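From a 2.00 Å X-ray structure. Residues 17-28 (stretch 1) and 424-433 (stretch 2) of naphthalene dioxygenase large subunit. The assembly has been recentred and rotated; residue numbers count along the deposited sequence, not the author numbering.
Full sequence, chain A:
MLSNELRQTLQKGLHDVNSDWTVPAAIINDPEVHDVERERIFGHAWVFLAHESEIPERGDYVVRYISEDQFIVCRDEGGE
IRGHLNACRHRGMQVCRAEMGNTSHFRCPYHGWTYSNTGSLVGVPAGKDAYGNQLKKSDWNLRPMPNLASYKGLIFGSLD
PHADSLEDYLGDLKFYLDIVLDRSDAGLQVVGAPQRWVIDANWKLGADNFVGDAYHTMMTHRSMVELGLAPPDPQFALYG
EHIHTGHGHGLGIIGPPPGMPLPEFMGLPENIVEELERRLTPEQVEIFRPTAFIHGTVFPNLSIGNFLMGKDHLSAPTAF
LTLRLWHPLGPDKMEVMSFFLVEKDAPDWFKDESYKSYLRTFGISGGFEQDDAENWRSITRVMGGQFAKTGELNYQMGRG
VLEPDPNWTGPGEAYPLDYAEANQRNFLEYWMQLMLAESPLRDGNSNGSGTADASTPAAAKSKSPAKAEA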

# COMPACT_ATOMS: atom_id res chain seq x y z
N VAL A 17 -9.63 24.39 -26.83
CA VAL A 17 -10.68 23.40 -26.98
C VAL A 17 -11.54 23.72 -28.19
O VAL A 17 -11.99 22.80 -28.87
N ASN A 18 -11.74 25.00 -28.48
CA ASN A 18 -12.54 25.38 -29.65
C ASN A 18 -11.78 26.02 -30.81
O ASN A 18 -12.39 26.44 -31.78
N SER A 19 -10.46 26.14 -30.72
CA SER A 19 -9.70 26.63 -31.88
C SER A 19 -8.86 25.50 -32.49
O SER A 19 -9.18 25.02 -33.58
N ASP A 20 -7.80 25.07 -31.79
CA ASP A 20 -7.02 23.89 -32.20
C ASP A 20 -7.82 22.58 -32.06
O ASP A 20 -7.46 21.60 -32.68
N TRP A 21 -8.88 22.60 -31.25
CA TRP A 21 -9.60 21.38 -30.82
C TRP A 21 -8.66 20.39 -30.09
O TRP A 21 -8.64 19.20 -30.39
N THR A 22 -7.85 20.93 -29.18
CA THR A 22 -7.00 20.11 -28.31
C THR A 22 -7.28 20.50 -26.87
O THR A 22 -7.92 21.51 -26.63
N VAL A 23 -6.79 19.70 -25.93
CA VAL A 23 -6.92 19.99 -24.49
C VAL A 23 -5.58 19.61 -23.85
O VAL A 23 -5.01 18.60 -24.26
N PRO A 24 -5.06 20.40 -22.89
CA PRO A 24 -3.83 20.05 -22.17
C PRO A 24 -3.88 18.71 -21.46
O PRO A 24 -4.83 18.41 -20.74
N ALA A 25 -2.82 17.93 -21.65
CA ALA A 25 -2.69 16.60 -21.06
C ALA A 25 -2.57 16.61 -19.55
O ALA A 25 -2.74 15.56 -18.90
N ALA A 26 -2.21 17.76 -18.98
CA ALA A 26 -1.96 17.84 -17.56
C ALA A 26 -3.23 17.59 -16.73
O ALA A 26 -3.13 17.41 -15.52
N ILE A 27 -4.39 17.55 -17.37
CA ILE A 27 -5.64 17.41 -16.61
C ILE A 27 -5.97 15.98 -16.16
O ILE A 27 -6.84 15.81 -15.32
N ILE A 28 -5.27 14.98 -16.69
CA ILE A 28 -5.62 13.59 -16.45
C ILE A 28 -5.19 13.02 -15.09
O ILE A 28 -6.00 12.44 -14.36
N GLN A 424 -16.93 15.24 -26.29
CA GLN A 424 -15.79 15.25 -25.35
C GLN A 424 -15.27 16.68 -25.11
O GLN A 424 -14.90 17.04 -23.99
N ARG A 425 -15.28 17.49 -26.18
CA ARG A 425 -14.83 18.87 -26.09
C ARG A 425 -15.74 19.72 -25.21
O ARG A 425 -15.25 20.54 -24.44
N ASN A 426 -17.05 19.56 -25.39
CA ASN A 426 -18.07 20.19 -24.56
C ASN A 426 -17.97 19.77 -23.09
O ASN A 426 -18.18 20.57 -22.19
N PHE A 427 -17.66 18.51 -22.85
CA PHE A 427 -17.55 18.01 -21.49
C PHE A 427 -16.35 18.70 -20.82
O PHE A 427 -16.46 19.22 -19.71
N LEU A 428 -15.22 18.72 -21.52
CA LEU A 428 -13.99 19.27 -20.95
C LEU A 428 -14.03 20.78 -20.87
O LEU A 428 -13.41 21.36 -19.99
N GLU A 429 -14.74 21.41 -21.79
CA GLU A 429 -14.95 22.86 -21.72
C GLU A 429 -15.67 23.24 -20.44
O GLU A 429 -15.25 24.19 -19.74
N TYR A 430 -16.77 22.53 -20.15
CA TYR A 430 -17.51 22.79 -18.92
C TYR A 430 -16.66 22.48 -17.68
O TYR A 430 -16.66 23.23 -16.74
N TRP A 431 -15.90 21.38 -17.74
CA TRP A 431 -15.02 21.00 -16.62
C TRP A 431 -14.03 22.16 -16.38
O TRP A 431 -13.85 22.59 -15.26
N MET A 432 -13.44 22.69 -17.46
CA MET A 432 -12.47 23.77 -17.37
C MET A 432 -13.09 25.07 -16.87
O MET A 432 -12.50 25.74 -16.04
N GLN A 433 -14.31 25.39 -17.31
CA GLN A 433 -15.03 26.55 -16.78
C GLN A 433 -15.21 26.43 -15.25
O GLN A 433 -14.98 27.39 -14.51

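The apolar centre of the contact is built from Val-23 and Ile-27 on one side and Leu-428, Trp-431 and Met-432, in a stretch that is part of a longer helix, on the other, all with CA-to-CB bonds directed toward the opposing stretch. Ile-27 (chi1 p, chi2 t) spreads over two helix residues: its CD1 lies 3.7 Å from CD2 of Leu-428 (m, t), and its CG2 lies 3.6 Å from CZ3 of Trp-431 (chi1 t, chi2 91°), meeting that indole obliquely. Val-23 (t) brings its CG2 to 3.9 Å from Leu-428 CD1 and 4.3 Å from Met-432 CE. The strand neighbour Thr-22 points away and takes no part. Met-432 (m, t, m) extends its methyl group to link Val-23 with Val-17, its CE lying 3.9 Å from Val-17 CB. Val-17 (p) also faces the helix, with its CG2 3.9 Å from Arg-425 CB and its CG1 4.2 Å from Glu-429 CB, so it packs against the aliphatic base of the polar edge. Arg-425 (m, t, m, chi4 124°) leaves the helix sideways, but its end comes nearer and lays the guanidinium flat on Trp-21 (m, chi2 23°): the centres are 3.4 Å apart, the planes differ by 12°, and Arg-425 CZ sits 3.5 Å from the centroid of the Trp-21 six-membered ring, a cation-pi contact over the face. At the guanidinium edge, Arg-425 NH1 donates a weak 3.5 Å hydrogen bond to Val-17 O, and Asn-18 OD1 lies 3.2 Å from the same NH1. Asn-18 (m) also donates a hydrogen bond from ND2 to OE2 of Glu-429 (t, t, chi3 52°) at 2.9 Å. Together the two stretches, segments of one chain at least 401 residues apart in sequence at every contact, bury 600 Å².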

# COMPACT_ATOMS: atom_id res chain seq x y z
CB VAL A 17 -11.51 23.19 -25.69
CG1 VAL A 17 -12.42 24.40 -25.39
CG2 VAL A 17 -12.33 21.95 -25.78
CB ASN A 18 -13.71 26.29 -29.26
CG ASN A 18 -14.66 25.64 -28.29
OD1 ASN A 18 -15.12 24.50 -28.52
ND2 ASN A 18 -14.97 26.35 -27.20
CB SER A 19 -8.87 27.85 -31.53
OG SER A 19 -8.10 27.57 -30.38
CB ASP A 20 -5.72 23.78 -31.37
CG ASP A 20 -4.70 24.87 -31.69
OD1 ASP A 20 -4.91 25.65 -32.66
OD2 ASP A 20 -3.65 25.05 -31.04
CB TRP A 21 -10.31 20.68 -31.99
CG TRP A 21 -11.46 21.48 -32.64
CD1 TRP A 21 -11.63 22.84 -32.60
CD2 TRP A 21 -12.58 20.96 -33.37
NE1 TRP A 21 -12.77 23.19 -33.29
CE2 TRP A 21 -13.37 22.06 -33.78
CE3 TRP A 21 -12.97 19.67 -33.77
CZ2 TRP A 21 -14.55 21.92 -34.54
CZ3 TRP A 21 -14.13 19.53 -34.54
CH2 TRP A 21 -14.91 20.65 -34.90
CB THR A 22 -5.50 20.26 -28.61
OG1 THR A 22 -5.08 21.59 -28.27
CG2 THR A 22 -5.20 20.12 -30.11
CB VAL A 23 -8.12 19.18 -23.86
CG1 VAL A 23 -8.14 19.30 -22.30
CG2 VAL A 23 -9.42 19.66 -24.40
CB PRO A 24 -3.71 21.16 -21.11
CG PRO A 24 -4.47 22.30 -21.69
CD PRO A 24 -5.59 21.71 -22.45
CB ALA A 25 -1.46 15.87 -21.70
CB ALA A 26 -1.38 19.19 -17.21
CB ILE A 27 -6.83 17.99 -17.37
CG1 ILE A 27 -7.17 17.10 -18.57
CG2 ILE A 27 -6.57 19.45 -17.76
CD1 ILE A 27 -8.54 17.35 -19.15
CB ILE A 28 -5.12 12.68 -17.62
CG1 ILE A 28 -5.89 13.01 -18.91
CG2 ILE A 28 -5.31 11.22 -17.28
CD1 ILE A 28 -5.24 12.46 -20.15
CB GLN A 424 -14.64 14.36 -25.86
CG GLN A 424 -14.99 12.85 -26.03
CD GLN A 424 -15.59 12.45 -27.39
OE1 GLN A 424 -16.45 13.14 -27.94
NE2 GLN A 424 -15.14 11.31 -27.92
CB ARG A 425 -14.78 19.48 -27.49
CG ARG A 425 -13.48 19.09 -28.27
CD ARG A 425 -13.13 20.10 -29.35
NE ARG A 425 -14.08 19.87 -30.37
CZ ARG A 425 -14.91 20.74 -30.91
NH1 ARG A 425 -14.94 22.04 -30.60
NH2 ARG A 425 -15.73 20.27 -31.82
CB ASN A 426 -19.46 19.82 -25.12
CG ASN A 426 -20.61 20.44 -24.34
OD1 ASN A 426 -20.74 21.65 -24.26
ND2 ASN A 426 -21.47 19.59 -23.79
CB PHE A 427 -17.39 16.48 -21.54
CG PHE A 427 -17.11 15.84 -20.20
CD1 PHE A 427 -18.13 15.24 -19.49
CD2 PHE A 427 -15.80 15.80 -19.69
CE1 PHE A 427 -17.89 14.61 -18.26
CE2 PHE A 427 -15.55 15.19 -18.45
CZ PHE A 427 -16.61 14.57 -17.76
CB LEU A 428 -12.77 18.81 -21.77
CG LEU A 428 -12.45 17.34 -21.53
CD1 LEU A 428 -11.33 16.88 -22.47
CD2 LEU A 428 -12.11 17.03 -20.05
CB GLU A 429 -15.74 23.40 -22.95
CG GLU A 429 -16.02 24.90 -22.87
CD GLU A 429 -16.71 25.48 -24.09
OE1 GLU A 429 -17.75 24.95 -24.53
OE2 GLU A 429 -16.22 26.50 -24.60
CB TYR A 430 -18.84 22.02 -18.88
CG TYR A 430 -19.76 22.39 -17.71
CD1 TYR A 430 -20.17 23.72 -17.48
CD2 TYR A 430 -20.20 21.40 -16.81
CE1 TYR A 430 -21.00 24.04 -16.40
CE2 TYR A 430 -21.05 21.71 -15.75
CZ TYR A 430 -21.42 23.04 -15.54
OH TYR A 430 -22.25 23.32 -14.49
CB TRP A 431 -14.30 19.66 -16.98
CG TRP A 431 -13.30 19.19 -15.97
CD1 TRP A 431 -13.54 18.36 -14.94
CD2 TRP A 431 -11.92 19.53 -15.91
NE1 TRP A 431 -12.39 18.13 -14.21
CE2 TRP A 431 -11.37 18.84 -14.79
CE3 TRP A 431 -11.07 20.33 -16.69
CZ2 TRP A 431 -10.02 18.96 -14.40
CZ3 TRP A 431 -9.72 20.45 -16.31
CH2 TRP A 431 -9.21 19.75 -15.18
CB MET A 432 -11.75 23.97 -18.71
CG MET A 432 -10.66 22.91 -19.02
SD MET A 432 -9.73 23.35 -20.51
CE MET A 432 -10.88 22.84 -21.82
CB GLN A 433 -16.37 26.77 -17.49
CG GLN A 433 -16.19 27.18 -18.99
CD GLN A 433 -17.47 27.10 -19.79
OE1 GLN A 433 -18.38 26.37 -19.44
NE2 GLN A 433 -17.52 27.84 -20.92